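Local coordinates for protein immunoreactive 84kD antigen PG93 (PDB 5M11) that serves as an essential bacterial surface component of the type-IX secretion system of Porphyromonas gingivalis and binds zinc and calcium ions, at residues Ile88-Val98 against Leu133-Pro141; Val590-Lys601 against Ala604-Glu615. All coordinates share one frame; numbering follows the deposited sequence.

From the N terminus, the chain first reaches interaction 1, where the hairpin at Ile88-Val98, built from strands 86-89 and 95-98, is met by the turn between strands 129-134 and 139-144; the contact closes a loop of 34 residues and packs two neighbouring four-stranded antiparallel sheets together. Interaction 2 opens only after interaction 1 has closed, so the two neither nest nor cross. It is local: only two residues separate Val590-Lys601 from Ala604-Glu615, and the contact knits together three consecutive strands, 589-595, 601-606 and 610-613, of one sheet. The centres lie about 39 Å apart, and each contact has a zinc ion at its margin.

Interaction 1: Ile88-Val98 against Leu133-Pro141; sequences ILDEAGRVTNV and LDVAEARIP. With ZN (zinc ion), chain I.
Leu133 opens the contact, its CD1 lying 4.0 Å from Val98 CG1. Asp134 turns instead to the zinc ion, which its OD2 binds at 2.1 Å. At Val135 the side-chain CG1 meets Ile88 CG2, the two side chains crossing at a slant, while the Ile88 CD1 methyl lies beside its carbonyl O. With CG1 of Ile88 anti to the carbonyl carbon (chi1 -60°) and the chain extended beyond it, that methyl also packs against Ala138. Glu137 OE2 is the zinc ion's second ligand from this segment; one more comes from outside the two segments. Ala138 follows with its methyl wedged among three side chains: CB lies 3.5 Å from Thr96 CG2 and 3.6 Å from Val98 CG2, with Ile88 CD1 also against it. Arg139, extended from CG to NE, brings NH2 to Glu137 OE2 in a salt bridge with weak hydrogen-bond geometry; Asp134 OD2 lies over a guanidinium face, a contact of charges alone. Ile140 reaches Val98 CG1 with CD1 at 3.7 Å. The type I turn Val135-Ala138 and the G1 beta bulge of Ala138 and Arg139 opposite Asp134 mark a tight hairpin, here packing apolar side chains between adjacent sheets of the N-terminal beta-propeller domain.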
loop_
_atom_site.group_PDB
_atom_site.type_symbol
_atom_site.label_atom_id
_atom_site.label_comp_id
_atom_site.label_asym_id
_atom_site.label_seq_id
_atom_site.Cartn_x
_atom_site.Cartn_y
_atom_site.Cartn_z
ATOM N N ILE A 88 13.245 -15.402 9.019
ATOM C CA ILE A 88 13.044 -16.749 9.548
ATOM C C ILE A 88 12.159 -16.594 10.744
ATOM O O ILE A 88 12.512 -15.885 11.687
ATOM C CB ILE A 88 14.337 -17.552 9.841
ATOM C CG1 ILE A 88 15.165 -17.720 8.545
ATOM C CG2 ILE A 88 13.971 -18.930 10.393
ATOM C CD1 ILE A 88 16.628 -18.006 8.721
ATOM N N LEU A 89 10.976 -17.191 10.667
ATOM C CA LEU A 89 9.949 -17.173 11.704
ATOM C C LEU A 89 10.074 -18.469 12.498
ATOM O O LEU A 89 9.689 -19.531 12.000
ATOM C CB LEU A 89 8.573 -17.052 11.019
ATOM C CG LEU A 89 7.429 -16.397 11.781
ATOM C CD1 LEU A 89 6.400 -15.853 10.814
ATOM C CD2 LEU A 89 6.731 -17.399 12.686
ATOM N N ASP A 90 10.662 -18.395 13.706
ATOM C CA ASP A 90 10.852 -19.583 14.535
ATOM C C ASP A 90 9.507 -20.003 15.180
ATOM O O ASP A 90 8.504 -19.291 15.050
ATOM C CB ASP A 90 11.998 -19.397 15.566
ATOM C CG ASP A 90 11.746 -18.607 16.849
ATOM O OD1 ASP A 90 10.568 -18.354 17.180
ATOM O OD2 ASP A 90 12.730 -18.320 17.571
ATOM N N GLU A 91 9.489 -21.173 15.835
ATOM C CA GLU A 91 8.309 -21.765 16.477
ATOM C C GLU A 91 7.598 -20.785 17.460
ATOM O O GLU A 91 6.368 -20.682 17.449
ATOM C CB GLU A 91 8.734 -23.049 17.206
ATOM C CG GLU A 91 7.620 -24.052 17.448
ATOM C CD GLU A 91 8.003 -25.221 18.339
ATOM O OE1 GLU A 91 9.195 -25.329 18.720
ATOM O OE2 GLU A 91 7.105 -26.041 18.647
ATOM N N ALA A 92 8.387 -20.047 18.266
ATOM C CA ALA A 92 7.900 -19.080 19.257
ATOM C C ALA A 92 7.327 -17.792 18.605
ATOM O O ALA A 92 6.683 -16.989 19.302
ATOM C CB ALA A 92 9.029 -18.717 20.226
ATOM N N GLY A 93 7.565 -17.623 17.296
ATOM C CA GLY A 93 7.143 -16.455 16.529
ATOM C C GLY A 93 8.180 -15.346 16.531
ATOM O O GLY A 93 7.841 -14.161 16.449
ATOM N N ARG A 94 9.453 -15.728 16.645
ATOM C CA ARG A 94 10.568 -14.799 16.653
ATOM C C ARG A 94 11.149 -14.725 15.251
ATOM O O ARG A 94 11.427 -15.758 14.624
ATOM C CB ARG A 94 11.620 -15.200 17.693
ATOM C CG ARG A 94 11.034 -15.388 19.100
ATOM C CD ARG A 94 12.104 -15.576 20.165
ATOM N NE ARG A 94 12.804 -16.857 20.028
ATOM C CZ ARG A 94 14.073 -17.063 20.370
ATOM N NH1 ARG A 94 14.806 -16.072 20.865
ATOM N NH2 ARG A 94 14.619 -18.260 20.215
ATOM N N VAL A 95 11.305 -13.499 14.752
ATOM C CA VAL A 95 11.787 -13.205 13.402
ATOM C C VAL A 95 13.310 -12.988 13.397
ATOM O O VAL A 95 13.830 -12.271 14.249
ATOM C CB VAL A 95 11.042 -11.967 12.830
ATOM C CG1 VAL A 95 11.571 -11.566 11.454
ATOM C CG2 VAL A 95 9.539 -12.193 12.797
ATOM N N THR A 96 14.008 -13.575 12.414
ATOM C CA THR A 96 15.451 -13.395 12.255
ATOM C C THR A 96 15.702 -12.962 10.822
ATOM O O THR A 96 15.296 -13.671 9.887
ATOM C CB THR A 96 16.212 -14.658 12.651
ATOM O OG1 THR A 96 15.696 -15.148 13.888
ATOM C CG2 THR A 96 17.675 -14.411 12.790
ATOM N N ASN A 97 16.343 -11.793 10.648
ATOM C CA ASN A 97 16.567 -11.233 9.312
ATOM C C ASN A 97 17.805 -11.813 8.612
ATOM O O ASN A 97 18.831 -12.025 9.257
ATOM C CB ASN A 97 16.674 -9.695 9.379
ATOM C CG ASN A 97 16.308 -8.965 8.098
ATOM O OD1 ASN A 97 16.840 -7.885 7.794
ATOM N ND2 ASN A 97 15.372 -9.519 7.322
ATOM N N VAL A 98 17.715 -12.055 7.296
ATOM C CA VAL A 98 18.846 -12.517 6.478
ATOM C C VAL A 98 18.883 -11.563 5.248
ATOM O O VAL A 98 18.307 -11.878 4.194
ATOM C CB VAL A 98 18.776 -14.036 6.116
ATOM C CG1 VAL A 98 20.055 -14.506 5.454
ATOM C CG2 VAL A 98 18.477 -14.907 7.341
ATOM N N LEU A 133 20.726 -21.319 2.164
ATOM C CA LEU A 133 20.382 -20.655 3.384
ATOM C C LEU A 133 20.469 -21.630 4.533
ATOM O O LEU A 133 19.968 -22.762 4.441
ATOM C CB LEU A 133 18.989 -20.037 3.255
ATOM C CG LEU A 133 18.267 -19.536 4.486
ATOM C CD1 LEU A 133 19.007 -18.406 5.155
ATOM C CD2 LEU A 133 16.878 -19.097 4.102
ATOM N N ASP A 134 21.169 -21.194 5.601
ATOM C CA ASP A 134 21.292 -21.932 6.838
ATOM C C ASP A 134 20.190 -21.358 7.748
ATOM O O ASP A 134 20.340 -20.300 8.363
ATOM C CB ASP A 134 22.713 -21.839 7.416
ATOM C CG ASP A 134 22.946 -22.573 8.725
ATOM O OD1 ASP A 134 21.954 -23.013 9.352
ATOM O OD2 ASP A 134 24.116 -22.691 9.134
ATOM N N VAL A 135 19.049 -22.047 7.747
ATOM C CA VAL A 135 17.848 -21.683 8.468
ATOM C C VAL A 135 18.122 -21.579 9.984
ATOM O O VAL A 135 17.781 -20.554 10.553
ATOM C CB VAL A 135 16.700 -22.670 8.134
ATOM C CG1 VAL A 135 15.406 -22.261 8.841
ATOM C CG2 VAL A 135 16.486 -22.782 6.614
ATOM N N ALA A 136 18.756 -22.584 10.627
ATOM C CA ALA A 136 19.044 -22.523 12.081
ATOM C C ALA A 136 19.873 -21.312 12.493
ATOM O O ALA A 136 19.614 -20.738 13.544
ATOM C CB ALA A 136 19.773 -23.776 12.530
ATOM N N GLU A 137 20.867 -20.926 11.665
ATOM C CA GLU A 137 21.813 -19.853 11.954
ATOM C C GLU A 137 21.635 -18.577 11.089
ATOM O O GLU A 137 22.505 -17.706 11.098
ATOM C CB GLU A 137 23.241 -20.387 11.780
ATOM C CG GLU A 137 23.709 -21.391 12.819
ATOM C CD GLU A 137 25.172 -21.714 12.620
ATOM O OE1 GLU A 137 25.997 -21.201 13.401
ATOM O OE2 GLU A 137 25.508 -22.378 11.617
ATOM N N ALA A 138 20.515 -18.446 10.379
ATOM C CA ALA A 138 20.179 -17.271 9.578
ATOM C C ALA A 138 21.384 -16.689 8.800
ATOM O O ALA A 138 21.707 -15.512 8.942
ATOM C CB ALA A 138 19.583 -16.208 10.480
ATOM N N ARG A 139 22.056 -17.512 7.995
ATOM C CA ARG A 139 23.192 -17.012 7.225
ATOM C C ARG A 139 23.300 -17.724 5.890
ATOM O O ARG A 139 22.881 -18.882 5.785
ATOM C CB ARG A 139 24.517 -17.104 8.007
ATOM C CG ARG A 139 24.898 -18.474 8.526
ATOM C CD ARG A 139 26.312 -18.447 9.106
ATOM N NE ARG A 139 26.715 -19.751 9.632
ATOM C CZ ARG A 139 27.071 -20.788 8.871
ATOM N NH1 ARG A 139 27.079 -20.682 7.544
ATOM N NH2 ARG A 139 27.399 -21.945 9.430
ATOM N N ILE A 140 23.857 -17.035 4.874
ATOM C CA ILE A 140 24.001 -17.636 3.551
ATOM C C ILE A 140 25.496 -17.990 3.304
ATOM O O ILE A 140 26.292 -17.116 2.966
ATOM C CB ILE A 140 23.368 -16.762 2.446
ATOM C CG1 ILE A 140 21.841 -16.784 2.589
ATOM C CG2 ILE A 140 23.789 -17.238 1.067
ATOM C CD1 ILE A 140 21.213 -15.586 2.134
ATOM N N PRO A 141 25.895 -19.259 3.523
ATOM C CA PRO A 141 27.306 -19.622 3.350
ATOM C C PRO A 141 27.796 -19.688 1.914
ATOM O O PRO A 141 29.001 -19.816 1.708
ATOM C CB PRO A 141 27.380 -21.014 3.962
ATOM C CG PRO A 141 26.019 -21.561 3.868
ATOM C CD PRO A 141 25.104 -20.401 4.036
HETATM ZN ZN ZN I . 24.441 -23.955 10.803
#

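Interaction 2: Val590-Lys601 against Ala604-Glu615; sequences VTDIVVDKLNHK and ATQGTGLYLLSE. With ZN (zinc ion), chain E.
Ala604 O accepts from two successive amides of the facing strand: Thr591 N at 3.1 Å and, weakly, Asp592 N. In return Ala604 N donates to Asp592 O at 3.0 Å. Thr591 and Asp592 thus both face Ala604, a classic beta bulge. The Thr591 side chain crosses that of Gln606 at about a right angle, CG2 near CB, and its OG1 is hydrogen-bonded to Ile636 O; Asp592 OD2 takes the amide of Leu639.

At the other end Lys601 and Leu613 form an antiparallel hydrogen-bonded pair. Leu613 N reaches Lys601 O at 2.8 Å in the carbonyl plane and nearly straight (170° at the hydrogen), whereas Lys601 N approaches Leu613 O from a tilted direction. The lysine chain, bent at chi2 (79°), carries its ammonium to two backbone carbonyls, one from each segment: NZ donates to Glu615 O at 2.7 Å, on a lone pair, and to Asn599 O at 2.8 Å. A salt bridge to Asp539 completes this grip on the buried lysine. Glu615 OE2 lies close to the amide plane of Asn599 and takes ND2 on its anti lone pair, 2.8 Å away, though the amide and carboxylate planes stand 51° apart; it also takes a weak bond from Asn541 ND2. The other end of the amide, OD1, accepts from His540 N.

His600 sets CB against Leu613 O and Leu612 CD1; Glu615 N lies at the ring edge, and Leu598 CB sits over one face, toward its rim. Its NE2 binds the zinc ion at 2.2 Å, with a water and one more ligand from outside the two segments. Backbone pairing therefore joins the three strands, while lysine, asparagine and glutamate tie the turn Asp596-Asn599 to the chain just past strand 610-613, so that the metal-binding histidine projects from a closely bonded junction.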
loop_
_atom_site.group_PDB
_atom_site.type_symbol
_atom_site.label_atom_id
_atom_site.label_comp_id
_atom_site.label_asym_id
_atom_site.label_seq_id
_atom_site.Cartn_x
_atom_site.Cartn_y
_atom_site.Cartn_z
ATOM N N VAL A 590 4.786 16.953 -4.330
ATOM C CA VAL A 590 3.739 16.887 -3.300
ATOM C C VAL A 590 2.444 16.363 -3.964
ATOM O O VAL A 590 1.912 16.995 -4.884
ATOM C CB VAL A 590 3.542 18.260 -2.569
ATOM C CG1 VAL A 590 2.287 18.270 -1.690
ATOM C CG2 VAL A 590 4.766 18.621 -1.743
ATOM N N THR A 591 1.962 15.199 -3.482
ATOM C CA THR A 591 0.794 14.478 -3.997
ATOM C C THR A 591 -0.502 14.849 -3.236
ATOM O O THR A 591 -1.560 14.953 -3.866
ATOM C CB THR A 591 1.061 12.979 -3.936
ATOM O OG1 THR A 591 1.395 12.649 -2.595
ATOM C CG2 THR A 591 2.201 12.552 -4.837
ATOM N N ASP A 592 -0.432 15.040 -1.896
ATOM C CA ASP A 592 -1.617 15.416 -1.111
ATOM C C ASP A 592 -1.278 16.306 0.076
ATOM O O ASP A 592 -0.141 16.307 0.573
ATOM C CB ASP A 592 -2.429 14.190 -0.625
ATOM C CG ASP A 592 -3.952 14.399 -0.660
ATOM O OD1 ASP A 592 -4.400 15.514 -1.037
ATOM O OD2 ASP A 592 -4.693 13.439 -0.349
ATOM N N ILE A 593 -2.288 17.090 0.503
ATOM C CA ILE A 593 -2.259 18.012 1.648
ATOM C C ILE A 593 -3.591 17.863 2.404
ATOM O O ILE A 593 -4.662 17.890 1.797
ATOM C CB ILE A 593 -1.961 19.524 1.279
ATOM C CG1 ILE A 593 -0.765 19.669 0.318
ATOM C CG2 ILE A 593 -1.735 20.387 2.540
ATOM C CD1 ILE A 593 -0.869 20.779 -0.645
ATOM N N VAL A 594 -3.497 17.744 3.734
ATOM C CA VAL A 594 -4.602 17.657 4.684
ATOM C C VAL A 594 -4.284 18.647 5.827
ATOM O O VAL A 594 -3.109 18.830 6.151
ATOM C CB VAL A 594 -4.788 16.192 5.120
ATOM C CG1 VAL A 594 -5.311 16.067 6.541
ATOM C CG2 VAL A 594 -5.695 15.468 4.141
ATOM N N VAL A 595 -5.311 19.341 6.376
ATOM C CA VAL A 595 -5.110 20.361 7.417
ATOM C C VAL A 595 -5.762 19.947 8.771
ATOM O O VAL A 595 -6.964 19.640 8.846
ATOM C CB VAL A 595 -5.595 21.763 6.945
ATOM C CG1 VAL A 595 -5.415 22.815 8.038
ATOM C CG2 VAL A 595 -4.876 22.202 5.669
ATOM N N ASP A 596 -4.924 19.988 9.830
ATOM C CA ASP A 596 -5.186 19.724 11.255
ATOM C C ASP A 596 -6.253 20.611 11.873
ATOM O O ASP A 596 -6.560 21.687 11.369
ATOM C CB ASP A 596 -3.889 20.022 12.068
ATOM C CG ASP A 596 -3.110 18.838 12.599
ATOM O OD1 ASP A 596 -3.427 17.691 12.205
ATOM O OD2 ASP A 596 -2.169 19.056 13.415
ATOM N N LYS A 597 -6.688 20.205 13.065
ATOM C CA LYS A 597 -7.569 20.901 13.998
ATOM C C LYS A 597 -6.756 22.081 14.551
ATOM O O LYS A 597 -7.314 23.125 14.912
ATOM C CB LYS A 597 -7.971 19.895 15.097
ATOM C CG LYS A 597 -8.864 20.407 16.210
ATOM C CD LYS A 597 -9.115 19.318 17.270
ATOM C CE LYS A 597 -8.017 19.178 18.308
ATOM N NZ LYS A 597 -8.067 20.252 19.338
ATOM N N LEU A 598 -5.402 21.903 14.575
ATOM C CA LEU A 598 -4.425 22.900 15.016
ATOM C C LEU A 598 -3.993 23.796 13.872
ATOM O O LEU A 598 -3.127 24.652 14.078
ATOM C CB LEU A 598 -3.183 22.237 15.623
ATOM C CG LEU A 598 -3.364 21.296 16.805
ATOM C CD1 LEU A 598 -2.017 20.806 17.286
ATOM C CD2 LEU A 598 -4.137 21.933 17.941
ATOM N N ASN A 599 -4.589 23.607 12.665
ATOM C CA ASN A 599 -4.275 24.332 11.424
ATOM C C ASN A 599 -2.853 23.947 10.899
ATOM O O ASN A 599 -2.276 24.647 10.062
ATOM C CB ASN A 599 -4.424 25.851 11.608
ATOM C CG ASN A 599 -4.802 26.623 10.373
ATOM O OD1 ASN A 599 -5.289 26.078 9.363
ATOM N ND2 ASN A 599 -4.641 27.934 10.467
ATOM N N HIS A 600 -2.315 22.807 11.385
ATOM C CA HIS A 600 -1.033 22.264 10.943
ATOM C C HIS A 600 -1.280 21.488 9.675
ATOM O O HIS A 600 -2.426 21.123 9.413
ATOM C CB HIS A 600 -0.364 21.401 12.024
ATOM C CG HIS A 600 0.102 22.156 13.235
ATOM N ND1 HIS A 600 0.149 21.552 14.482
ATOM C CD2 HIS A 600 0.521 23.438 13.354
ATOM C CE1 HIS A 600 0.600 22.475 15.313
ATOM N NE2 HIS A 600 0.844 23.630 14.681
ATOM N N LYS A 601 -0.243 21.275 8.857
ATOM C CA LYS A 601 -0.422 20.637 7.556
ATOM C C LYS A 601 0.250 19.274 7.440
ATOM O O LYS A 601 1.442 19.149 7.703
ATOM C CB LYS A 601 0.112 21.570 6.455
ATOM C CG LYS A 601 -0.858 22.679 6.044
ATOM C CD LYS A 601 -0.927 23.884 6.986
ATOM C CE LYS A 601 -2.181 24.665 6.702
ATOM N NZ LYS A 601 -2.327 25.879 7.550
ATOM N N ALA A 604 1.793 14.705 2.122
ATOM C CA ALA A 604 2.191 13.478 1.444
ATOM C C ALA A 604 3.045 13.845 0.248
ATOM O O ALA A 604 2.696 14.768 -0.501
ATOM C CB ALA A 604 0.974 12.724 0.984
ATOM N N THR A 605 4.170 13.142 0.074
ATOM C CA THR A 605 5.111 13.361 -1.024
ATOM C C THR A 605 5.383 12.072 -1.828
ATOM O O THR A 605 5.240 10.953 -1.328
ATOM C CB THR A 605 6.468 13.941 -0.514
ATOM O OG1 THR A 605 7.293 12.903 0.036
ATOM C CG2 THR A 605 6.307 15.109 0.460
ATOM N N GLN A 606 5.839 12.260 -3.063
ATOM C CA GLN A 606 6.252 11.194 -3.954
ATOM C C GLN A 606 7.756 11.020 -3.776
ATOM O O GLN A 606 8.525 11.804 -4.325
ATOM C CB GLN A 606 5.866 11.550 -5.405
ATOM C CG GLN A 606 6.256 10.525 -6.455
ATOM C CD GLN A 606 5.323 10.597 -7.634
ATOM O OE1 GLN A 606 5.462 11.451 -8.524
ATOM N NE2 GLN A 606 4.336 9.707 -7.653
ATOM N N GLY A 607 8.140 10.082 -2.911
ATOM C CA GLY A 607 9.528 9.710 -2.648
ATOM C C GLY A 607 10.268 10.217 -1.423
ATOM O O GLY A 607 11.429 9.842 -1.241
ATOM N N THR A 608 9.677 11.087 -0.595
ATOM C CA THR A 608 10.426 11.598 0.576
ATOM C C THR A 608 9.623 11.445 1.911
ATOM O O THR A 608 9.944 12.085 2.921
ATOM C CB THR A 608 10.902 13.060 0.359
ATOM O OG1 THR A 608 9.775 13.932 0.236
ATOM C CG2 THR A 608 11.836 13.216 -0.836
ATOM N N GLY A 609 8.617 10.581 1.896
ATOM C CA GLY A 609 7.806 10.289 3.067
ATOM C C GLY A 609 6.692 11.271 3.350
ATOM O O GLY A 609 6.140 11.888 2.436
ATOM N N LEU A 610 6.341 11.375 4.643
ATOM C CA LEU A 610 5.273 12.207 5.187
ATOM C C LEU A 610 5.843 13.321 6.053
ATOM O O LEU A 610 6.705 13.080 6.889
ATOM C CB LEU A 610 4.304 11.316 6.019
ATOM C CG LEU A 610 3.057 11.978 6.647
ATOM C CD1 LEU A 610 1.968 12.155 5.635
ATOM C CD2 LEU A 610 2.540 11.164 7.820
ATOM N N TYR A 611 5.304 14.527 5.894
ATOM C CA TYR A 611 5.713 15.694 6.673
ATOM C C TYR A 611 4.554 16.286 7.437
ATOM O O TYR A 611 3.421 16.248 6.964
ATOM C CB TYR A 611 6.280 16.783 5.752
ATOM C CG TYR A 611 7.583 16.426 5.080
ATOM C CD1 TYR A 611 8.801 16.740 5.670
ATOM C CD2 TYR A 611 7.599 15.847 3.814
ATOM C CE1 TYR A 611 10.004 16.469 5.028
ATOM C CE2 TYR A 611 8.796 15.556 3.169
ATOM C CZ TYR A 611 9.999 15.848 3.791
ATOM O OH TYR A 611 11.188 15.531 3.179
ATOM N N LEU A 612 4.854 16.871 8.596
ATOM C CA LEU A 612 3.905 17.617 9.409
ATOM C C LEU A 612 4.476 19.002 9.511
ATOM O O LEU A 612 5.580 19.150 10.029
ATOM C CB LEU A 612 3.668 16.967 10.795
ATOM C CG LEU A 612 2.929 17.811 11.877
ATOM C CD1 LEU A 612 1.528 18.234 11.439
ATOM C CD2 LEU A 612 2.839 17.050 13.178
ATOM N N LEU A 613 3.782 20.002 8.964
ATOM C CA LEU A 613 4.258 21.391 8.987
ATOM C C LEU A 613 3.389 22.264 9.900
ATOM O O LEU A 613 2.247 21.914 10.176
ATOM C CB LEU A 613 4.296 21.988 7.562
ATOM C CG LEU A 613 5.050 21.206 6.473
ATOM C CD1 LEU A 613 4.901 21.882 5.125
ATOM C CD2 LEU A 613 6.527 21.038 6.812
ATOM N N SER A 614 3.943 23.408 10.360
ATOM C CA SER A 614 3.258 24.383 11.218
ATOM C C SER A 614 2.201 25.159 10.420
ATOM O O SER A 614 2.092 24.983 9.206
ATOM C CB SER A 614 4.261 25.339 11.854
ATOM O OG SER A 614 4.908 26.132 10.873
ATOM N N GLU A 615 1.416 26.003 11.109
ATOM C CA GLU A 615 0.349 26.817 10.517
ATOM C C GLU A 615 0.735 27.359 9.120
ATOM O O GLU A 615 0.071 27.031 8.138
ATOM C CB GLU A 615 -0.030 27.994 11.455
ATOM C CG GLU A 615 -1.229 27.755 12.365
ATOM C CD GLU A 615 -1.931 29.019 12.839
ATOM O OE1 GLU A 615 -1.362 29.730 13.700
ATOM O OE2 GLU A 615 -3.055 29.294 12.352
HETATM ZN ZN ZN E . 1.625 25.525 15.393
HETATM O O HOH W 1 3.725 24.734 16.315
#